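Local atomic coordinates of hypothetical glycoside hydrolase (Bacteroides vulgatus, PDB entry 3S30), a protein that is of unestablished function but is probably a glycoside hydrolase or other carbohydrate-metabolism protein with a galactose-binding-like domain that carries a bound sodium ion. Residues Y114-Y119 against A142-Y148; N151-S156 against L167-R172. All blocks are in the same frame, centred on the assembly; numbering follows the deposited sequence.

Interaction 1: residues Y114-Y119 against A142-Y148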
ATOM      1  N   TYR A 114     -13.776  13.265  -7.097  1.00 62.09           N
ATOM      2  CA  TYR A 114     -12.725  13.875  -7.911  1.00 62.02           C
ATOM      3  C   TYR A 114     -12.965  13.604  -9.388  1.00 63.74           C
ATOM      4  O   TYR A 114     -13.307  12.482  -9.763  1.00 64.35           O
ATOM      5  CB  TYR A 114     -11.357  13.331  -7.522  1.00 60.41           C
ATOM      6  CG  TYR A 114     -10.189  14.197  -7.946  1.00 60.34           C
ATOM      7  CD1 TYR A 114     -10.015  15.479  -7.431  1.00 61.17           C
ATOM      8  CD2 TYR A 114      -9.226  13.707  -8.825  1.00 61.62           C
ATOM      9  CE1 TYR A 114      -8.921  16.262  -7.808  1.00 62.40           C
ATOM     10  CE2 TYR A 114      -8.141  14.469  -9.202  1.00 65.53           C
ATOM     11  CZ  TYR A 114      -7.991  15.740  -8.701  1.00 66.05           C
ATOM     12  OH  TYR A 114      -6.897  16.461  -9.097  1.00 67.20           O
ATOM     13  N   ASN A 115     -12.780  14.632 -10.214  1.00 64.36           N
ATOM     14  CA  ASN A 115     -12.875  14.518 -11.657  1.00 65.71           C
ATOM     15  C   ASN A 115     -14.142  13.780 -12.097  1.00 67.93           C
ATOM     16  O   ASN A 115     -14.106  12.908 -12.975  1.00 69.64           O
ATOM     17  CB  ASN A 115     -11.619  13.837 -12.197  1.00 65.03           C
ATOM     18  CG  ASN A 115     -11.544  13.851 -13.723  1.00 68.44           C
ATOM     19  OD1 ASN A 115     -11.920  14.832 -14.372  1.00 70.38           O
ATOM     20  ND2 ASN A 115     -11.052  12.759 -14.294  1.00 69.28           N
ATOM     21  N   LYS A 116     -15.253  14.130 -11.456  1.00 69.32           N
ATOM     22  CA  LYS A 116     -16.567  13.546 -11.739  1.00 71.26           C
ATOM     23  C   LYS A 116     -16.641  12.046 -11.395  1.00 67.43           C
ATOM     24  O   LYS A 116     -17.511  11.329 -11.881  1.00 68.67           O
ATOM     25  CB  LYS A 116     -16.998  13.850 -13.189  1.00 73.67           C
ATOM     26  CG  LYS A 116     -17.054  15.351 -13.483  1.00 81.90           C
ATOM     27  CD  LYS A 116     -17.437  15.693 -14.936  1.00 86.43           C
ATOM     28  CE  LYS A 116     -18.944  15.763 -15.151  1.00 93.62           C
ATOM     29  NZ  LYS A 116     -19.318  16.601 -16.349  1.00 96.31           N
ATOM     30  N   ASN A 117     -15.731  11.604 -10.529  1.00 64.49           N
ATOM     31  CA  ASN A 117     -15.738  10.261  -9.955  1.00 62.13           C
ATOM     32  C   ASN A 117     -15.890  10.363  -8.446  1.00 60.54           C
ATOM     33  O   ASN A 117     -15.690  11.436  -7.876  1.00 60.09           O
ATOM     34  CB  ASN A 117     -14.420   9.531 -10.238  1.00 58.90           C
ATOM     35  CG  ASN A 117     -14.051   9.531 -11.698  1.00 61.45           C
ATOM     36  OD1 ASN A 117     -14.741   8.932 -12.524  1.00 55.81           O
ATOM     37  ND2 ASN A 117     -12.944  10.196 -12.029  1.00 58.45           N
ATOM     38  N   GLU A 118     -16.231   9.236  -7.819  1.00 59.70           N
ATOM     39  CA  GLU A 118     -16.219   9.093  -6.368  1.00 59.80           C
ATOM     40  C   GLU A 118     -15.493   7.801  -5.972  1.00 57.29           C
ATOM     41  O   GLU A 118     -15.692   6.773  -6.602  1.00 57.00           O
ATOM     42  CB  GLU A 118     -17.650   9.084  -5.824  1.00 62.63           C
ATOM     43  CG  GLU A 118     -18.356  10.430  -5.901  1.00 65.68           C
ATOM     44  CD  GLU A 118     -19.662  10.465  -5.103  1.00 73.86           C
ATOM     45  OE1 GLU A 118     -20.359   9.425  -5.036  1.00 72.87           O
ATOM     46  OE2 GLU A 118     -19.994  11.541  -4.547  1.00 77.20           O
ATOM     47  N   TYR A 119     -14.658   7.859  -4.933  1.00 55.96           N
ATOM     48  CA  TYR A 119     -13.914   6.681  -4.461  1.00 53.86           C
ATOM     49  C   TYR A 119     -13.835   6.609  -2.932  1.00 53.12           C
ATOM     50  O   TYR A 119     -14.210   7.556  -2.244  1.00 54.20           O
ATOM     51  CB  TYR A 119     -12.513   6.661  -5.076  1.00 53.36           C
ATOM     52  CG  TYR A 119     -11.666   7.870  -4.747  1.00 52.85           C
ATOM     53  CD1 TYR A 119     -10.946   7.932  -3.560  1.00 48.19           C
ATOM     54  CD2 TYR A 119     -11.568   8.939  -5.631  1.00 52.67           C
ATOM     55  CE1 TYR A 119     -10.162   9.022  -3.259  1.00 50.63           C
ATOM     56  CE2 TYR A 119     -10.793  10.053  -5.326  1.00 53.60           C
ATOM     57  CZ  TYR A 119     -10.099  10.088  -4.139  1.00 50.95           C
ATOM     58  OH  TYR A 119      -9.321  11.164  -3.821  1.00 51.63           O
ATOM     59  N   ALA A 142      -8.739   8.349 -10.657  1.00 56.30           N
ATOM     60  CA  ALA A 142      -9.758   9.360 -10.941  1.00 58.12           C
ATOM     61  C   ALA A 142      -9.431  10.288 -12.140  1.00 59.16           C
ATOM     62  O   ALA A 142     -10.346  10.810 -12.788  1.00 60.12           O
ATOM     63  CB  ALA A 142     -10.023  10.185  -9.678  1.00 57.42           C
ATOM     64  N   LEU A 143      -8.144  10.497 -12.426  1.00 59.15           N
ATOM     65  CA  LEU A 143      -7.724  11.304 -13.593  1.00 62.09           C
ATOM     66  C   LEU A 143      -7.942  10.624 -14.946  1.00 63.57           C
ATOM     67  O   LEU A 143      -8.069  11.320 -15.949  1.00 66.71           O
ATOM     68  CB  LEU A 143      -6.243  11.681 -13.503  1.00 61.40           C
ATOM     69  CG  LEU A 143      -5.765  12.572 -12.346  1.00 66.83           C
ATOM     70  CD1 LEU A 143      -4.250  12.791 -12.471  1.00 70.69           C
ATOM     71  CD2 LEU A 143      -6.484  13.913 -12.283  1.00 55.61           C
ATOM     72  N   THR A 144      -7.979   9.286 -14.971  1.00 62.79           N
ATOM     73  CA  THR A 144      -7.974   8.514 -16.221  1.00 65.56           C
ATOM     74  C   THR A 144      -9.353   8.348 -16.848  1.00 69.13           C
ATOM     75  O   THR A 144      -9.456   7.854 -17.971  1.00 72.85           O
ATOM     76  CB  THR A 144      -7.355   7.066 -16.052  1.00 65.61           C
ATOM     77  OG1 THR A 144      -8.245   6.203 -15.305  1.00 63.55           O
ATOM     78  CG2 THR A 144      -5.984   7.119 -15.372  1.00 60.29           C
ATOM     79  N   GLY A 145     -10.406   8.732 -16.132  1.00 68.92           N
ATOM     80  CA  GLY A 145     -11.758   8.615 -16.658  1.00 71.52           C
ATOM     81  C   GLY A 145     -12.795   9.311 -15.800  1.00 72.92           C
ATOM     82  O   GLY A 145     -12.473   9.853 -14.752  1.00 70.83           O
ATOM     83  N   SER A 146     -14.045   9.294 -16.260  1.00 76.75           N
ATOM     84  CA  SER A 146     -15.176   9.817 -15.492  1.00 78.98           C
ATOM     85  C   SER A 146     -16.276   8.762 -15.352  1.00 78.27           C
ATOM     86  O   SER A 146     -16.284   7.765 -16.072  1.00 78.38           O
ATOM     87  CB  SER A 146     -15.727  11.083 -16.149  1.00 82.53           C
ATOM     88  OG  SER A 146     -14.769  12.124 -16.069  1.00 84.27           O
ATOM     89  N   GLY A 147     -17.187   8.985 -14.408  1.00 77.64           N
ATOM     90  CA  GLY A 147     -18.282   8.045 -14.141  1.00 77.74           C
ATOM     91  C   GLY A 147     -17.897   6.777 -13.378  1.00 73.64           C
ATOM     92  O   GLY A 147     -18.625   5.787 -13.422  1.00 74.62           O
ATOM     93  N   TYR A 148     -16.767   6.791 -12.676  1.00 69.31           N
ATOM     94  CA  TYR A 148     -16.398   5.665 -11.815  1.00 66.88           C
ATOM     95  C   TYR A 148     -17.117   5.781 -10.478  1.00 66.23           C
ATOM     96  O   TYR A 148     -17.241   6.880  -9.925  1.00 67.89           O
ATOM     97  CB  TYR A 148     -14.899   5.641 -11.527  1.00 64.71           C
ATOM     98  CG  TYR A 148     -13.996   5.375 -12.699  1.00 66.44           C
ATOM     99  CD1 TYR A 148     -14.196   4.274 -13.537  1.00 68.98           C
ATOM    100  CD2 TYR A 148     -12.897   6.193 -12.941  1.00 68.83           C
ATOM    101  CE1 TYR A 148     -13.340   4.021 -14.605  1.00 69.31           C
ATOM    102  CE2 TYR A 148     -12.042   5.950 -14.003  1.00 71.11           C
ATOM    103  CZ  TYR A 148     -12.263   4.867 -14.829  1.00 71.75           C
ATOM    104  OH  TYR A 148     -11.398   4.648 -15.878  1.00 75.82           O
TER

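Interaction 2: residues N151-S156 against L167-R172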
ATOM      1  N   ASN A 151     -16.608   1.175  -6.150  1.00 56.48           N
ATOM      2  CA  ASN A 151     -16.276  -0.213  -6.435  1.00 56.85           C
ATOM      3  C   ASN A 151     -15.610  -0.467  -7.806  1.00 56.74           C
ATOM      4  O   ASN A 151     -15.120  -1.569  -8.070  1.00 55.45           O
ATOM      5  CB  ASN A 151     -17.509  -1.082  -6.214  1.00 57.76           C
ATOM      6  CG  ASN A 151     -17.739  -1.373  -4.726  1.00 65.84           C
ATOM      7  OD1 ASN A 151     -16.876  -1.967  -4.051  1.00 70.35           O
ATOM      8  ND2 ASN A 151     -18.881  -0.945  -4.206  1.00 64.35           N
ATOM      9  N   ASP A 152     -15.534   0.561  -8.644  1.00 56.45           N
ATOM     10  CA  ASP A 152     -14.721   0.488  -9.857  1.00 56.26           C
ATOM     11  C   ASP A 152     -13.255   0.766  -9.589  1.00 52.85           C
ATOM     12  O   ASP A 152     -12.428   0.468 -10.435  1.00 53.64           O
ATOM     13  CB  ASP A 152     -15.207   1.481 -10.912  1.00 57.77           C
ATOM     14  CG  ASP A 152     -16.670   1.346 -11.196  1.00 62.24           C
ATOM     15  OD1 ASP A 152     -17.156   0.195 -11.380  1.00 66.08           O
ATOM     16  OD2 ASP A 152     -17.331   2.400 -11.219  1.00 66.88           O
ATOM     17  N   PHE A 153     -12.923   1.353  -8.440  1.00 50.68           N
ATOM     18  CA  PHE A 153     -11.526   1.767  -8.183  1.00 51.33           C
ATOM     19  C   PHE A 153     -10.571   0.615  -7.867  1.00 49.94           C
ATOM     20  O   PHE A 153     -11.007  -0.485  -7.519  1.00 52.39           O
ATOM     21  CB  PHE A 153     -11.451   2.859  -7.106  1.00 51.04           C
ATOM     22  CG  PHE A 153     -11.746   4.229  -7.648  1.00 52.46           C
ATOM     23  CD1 PHE A 153     -13.051   4.584  -7.974  1.00 47.76           C
ATOM     24  CD2 PHE A 153     -10.719   5.135  -7.898  1.00 47.46           C
ATOM     25  CE1 PHE A 153     -13.324   5.821  -8.509  1.00 52.02           C
ATOM     26  CE2 PHE A 153     -10.990   6.370  -8.429  1.00 46.91           C
ATOM     27  CZ  PHE A 153     -12.295   6.719  -8.732  1.00 52.05           C
ATOM     28  N   PRO A 154      -9.261   0.853  -8.029  1.00 49.61           N
ATOM     29  CA  PRO A 154      -8.308  -0.213  -7.702  1.00 48.87           C
ATOM     30  C   PRO A 154      -8.317  -0.585  -6.221  1.00 48.54           C
ATOM     31  O   PRO A 154      -8.064  -1.752  -5.855  1.00 49.06           O
ATOM     32  CB  PRO A 154      -6.948   0.369  -8.127  1.00 50.55           C
ATOM     33  CG  PRO A 154      -7.256   1.533  -9.048  1.00 48.25           C
ATOM     34  CD  PRO A 154      -8.616   2.021  -8.673  1.00 49.56           C
ATOM     35  N   THR A 155      -8.649   0.393  -5.387  1.00 47.96           N
ATOM     36  CA  THR A 155      -8.670   0.227  -3.945  1.00 47.77           C
ATOM     37  C   THR A 155     -10.052   0.517  -3.367  1.00 48.98           C
ATOM     38  O   THR A 155     -10.594   1.615  -3.523  1.00 49.86           O
ATOM     39  CB  THR A 155      -7.628   1.140  -3.309  1.00 47.03           C
ATOM     40  OG1 THR A 155      -6.350   0.825  -3.870  1.00 49.39           O
ATOM     41  CG2 THR A 155      -7.580   0.956  -1.804  1.00 45.67           C
ATOM     42  N   SER A 156     -10.597  -0.489  -2.690  1.00 49.80           N
ATOM     43  CA  SER A 156     -11.929  -0.449  -2.101  1.00 50.69           C
ATOM     44  C   SER A 156     -11.974  -1.437  -0.943  1.00 50.89           C
ATOM     45  O   SER A 156     -10.919  -1.908  -0.481  1.00 49.93           O
ATOM     46  CB  SER A 156     -12.987  -0.819  -3.146  1.00 51.43           C
ATOM     47  OG  SER A 156     -14.303  -0.553  -2.673  1.00 53.17           O
ATOM     48  N   LEU A 167     -10.158  -5.444   3.083  1.00 48.53           N
ATOM     49  CA  LEU A 167      -9.531  -4.732   1.976  1.00 47.99           C
ATOM     50  C   LEU A 167      -9.703  -5.507   0.654  1.00 48.88           C
ATOM     51  O   LEU A 167      -9.571  -6.733   0.615  1.00 48.59           O
ATOM     52  CB  LEU A 167      -8.044  -4.524   2.265  1.00 47.65           C
ATOM     53  CG  LEU A 167      -7.256  -3.655   1.281  1.00 47.88           C
ATOM     54  CD1 LEU A 167      -7.779  -2.246   1.303  1.00 38.83           C
ATOM     55  CD2 LEU A 167      -5.743  -3.680   1.596  1.00 46.74           C
ATOM     56  N   GLN A 168     -10.020  -4.772  -0.412  1.00 48.58           N
ATOM     57  CA  GLN A 168     -10.138  -5.322  -1.755  1.00 48.82           C
ATOM     58  C   GLN A 168      -9.235  -4.510  -2.682  1.00 49.01           C
ATOM     59  O   GLN A 168      -9.543  -3.369  -3.021  1.00 48.78           O
ATOM     60  CB  GLN A 168     -11.584  -5.248  -2.241  1.00 49.36           C
ATOM     61  CG  GLN A 168     -11.847  -5.851  -3.625  1.00 49.15           C
ATOM     62  CD  GLN A 168     -13.236  -5.468  -4.164  1.00 57.57           C
ATOM     63  OE1 GLN A 168     -14.228  -6.145  -3.882  1.00 52.21           O
ATOM     64  NE2 GLN A 168     -13.304  -4.360  -4.936  1.00 46.38           N
ATOM     65  N   LEU A 169      -8.107  -5.098  -3.063  1.00 48.28           N
ATOM     66  CA  LEU A 169      -7.222  -4.476  -4.023  1.00 49.60           C
ATOM     67  C   LEU A 169      -7.391  -5.200  -5.369  1.00 50.23           C
ATOM     68  O   LEU A 169      -7.150  -6.412  -5.476  1.00 49.64           O
ATOM     69  CB  LEU A 169      -5.772  -4.514  -3.519  1.00 49.40           C
ATOM     70  CG  LEU A 169      -5.528  -3.838  -2.156  1.00 49.26           C
ATOM     71  CD1 LEU A 169      -4.067  -3.894  -1.733  1.00 44.90           C
ATOM     72  CD2 LEU A 169      -6.016  -2.381  -2.147  1.00 46.53           C
ATOM     73  N   ILE A 170      -7.850  -4.457  -6.376  1.00 49.54           N
ATOM     74  CA  ILE A 170      -8.001  -4.992  -7.729  1.00 50.35           C
ATOM     75  C   ILE A 170      -7.243  -4.089  -8.722  1.00 50.69           C
ATOM     76  O   ILE A 170      -7.628  -2.944  -8.948  1.00 48.67           O
ATOM     77  CB  ILE A 170      -9.476  -5.102  -8.135  1.00 50.61           C
ATOM     78  CG1 ILE A 170     -10.286  -5.827  -7.059  1.00 52.31           C
ATOM     79  CG2 ILE A 170      -9.621  -5.834  -9.468  1.00 52.11           C
ATOM     80  CD1 ILE A 170     -11.771  -6.034  -7.423  1.00 50.19           C
ATOM     81  N   THR A 171      -6.138  -4.605  -9.272  1.00 50.26           N
ATOM     82  CA  THR A 171      -5.429  -3.944 -10.362  1.00 49.65           C
ATOM     83  C   THR A 171      -6.383  -3.670 -11.534  1.00 48.71           C
ATOM     84  O   THR A 171      -7.105  -4.555 -11.977  1.00 47.81           O
ATOM     85  CB  THR A 171      -4.216  -4.786 -10.819  1.00 51.67           C
ATOM     86  OG1 THR A 171      -3.192  -4.711  -9.819  1.00 54.02           O
ATOM     87  CG2 THR A 171      -3.646  -4.291 -12.163  1.00 53.95           C
ATOM     88  N   ARG A 172      -6.395  -2.428 -12.010  1.00 49.42           N
ATOM     89  CA  ARG A 172      -7.368  -1.987 -13.013  1.00 51.40           C
ATOM     90  C   ARG A 172      -6.694  -1.556 -14.297  1.00 52.81           C
ATOM     91  O   ARG A 172      -5.609  -0.981 -14.288  1.00 48.88           O
ATOM     92  CB  ARG A 172      -8.182  -0.780 -12.509  1.00 51.45           C
ATOM     93  CG  ARG A 172      -9.032  -0.998 -11.280  1.00 47.72           C
ATOM     94  CD  ARG A 172      -9.963  -2.172 -11.408  1.00 48.44           C
ATOM     95  NE  ARG A 172     -10.959  -2.155 -10.345  1.00 53.21           N
ATOM     96  CZ  ARG A 172     -11.999  -2.984 -10.251  1.00 54.98           C
ATOM     97  NH1 ARG A 172     -12.183  -3.947 -11.138  1.00 51.62           N
ATOM     98  NH2 ARG A 172     -12.847  -2.861  -9.232  1.00 59.37           N
TER
HETATM   99  O   HOH W   1     -11.055  -2.808  -5.864  1.00 48.25           O

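Interaction 1: residues Y114-Y119 against A142-Y148
N117 reaches into the loop 142-148 with both ends of its amide engaged. Its ND2 donates to G145 O at 2.8 Å, nearly in the amide plane but tilted 24° from the carbonyl plane of the glycine. On the other branch, N117 OD1 takes the amide of Y148 on a lone pair, at 3.0 Å from Y148 N. With CG beside the backbone N and anti to the carbonyl carbon (chi1 -52°), the amide runs alongside the Y148 side chain, both pointing the same way, its plane 30° from that of the ring; N117 OD1 comes to 3.3 Å from Y148 CD2. N115 sends a second amide into the same loop: ND2 points almost straight at A142 O, 2.6 Å away and in the plane of that carbonyl. From the loop, S146 OG answers with a bond to N115 O. The apolar part lies beside this network, where A142 CB sits at the edge of the Y114 ring, in its plane, 3.7 Å from CD2. L143 crosses the same tyrosine obliquely, its CD2 at 3.5 Å from Y114 CE2; I197 touches both Y114 and L143. A weak backbone bond, E118 N to Y148 O, closes the far end. The arrangement is that of a type I' turn, Y114 to N117, in the hairpin of strands 108-114 and 117-124, docked through asparagine amides onto the loop after helix 138-142.

Interaction 2: residues N151-S156 against L167-R172
F153 O is reached by two weak bonds from R172, NE at 3.3 Å and NH2 by a longer one, and a water lies 2.9 Å from F153 O. Weak as they are, the arginine bonds bring the edge of the guanidinium up to the F153 carbonyl, while I170 CG2 lies over one face of the guanidinium, offset toward the rim. R172 points toward the 151-154 backbone, and its CG packs obliquely against the P154 ring, 3.8 Å from P154 CG; beyond it, a bend at chi2 (-53°) carries the chain on to the F153 carbonyl. With an alanine in place of this arginine, F153 O would probably be left without both of these bonds, and a gap would open beside the P154 ring. The water also accepts from Q168 NE2, and so sits between that extended side chain and the F153 carbonyl. Beyond P154 the segments pair as antiparallel strands. I170 N donates to P154 O at 2.8 Å, and S156 and Q168 form a hydrogen-bonded pair, in which Q168 N donates to S156 O. T155 and L169, the neighbouring non-hydrogen-bonded pair, lie side by side, with L169 CD2 3.7 Å from both T155 OG1 and CG2; the threonine hydroxyl is itself bonded to N189 O. On the other face, S156 OG bonds to N151 OD1. The hairpin of strands 155-158 and 166-173 is thus joined by backbone bonds between S156 and Q168 and from I170 to P154, whereas at the irregular approach to it a cationic side chain gives one carbonyl two weak bonds, with a water close by.

How the interactions relate
From the N terminus, the chain passes through strand 108-114, turns, and runs into strand 117-124; interaction 1 then closes the excursion through strand 132-133 and helix 138-142 when loop 142-148 returns to the turn. Only after that does interaction 2 open, closing the shorter loop between strands 155-158 and 166-173. The two are therefore in series, neither nested nor crossed, with centres 14 Å apart. F153 joins them: its CE1 lies 3.4 Å from Y148 CB, and its ring also packs against Y119 and meets F141 edge-to-face. Together they link the three-stranded sheet and helix 138-142 to the larger system of antiparallel strands.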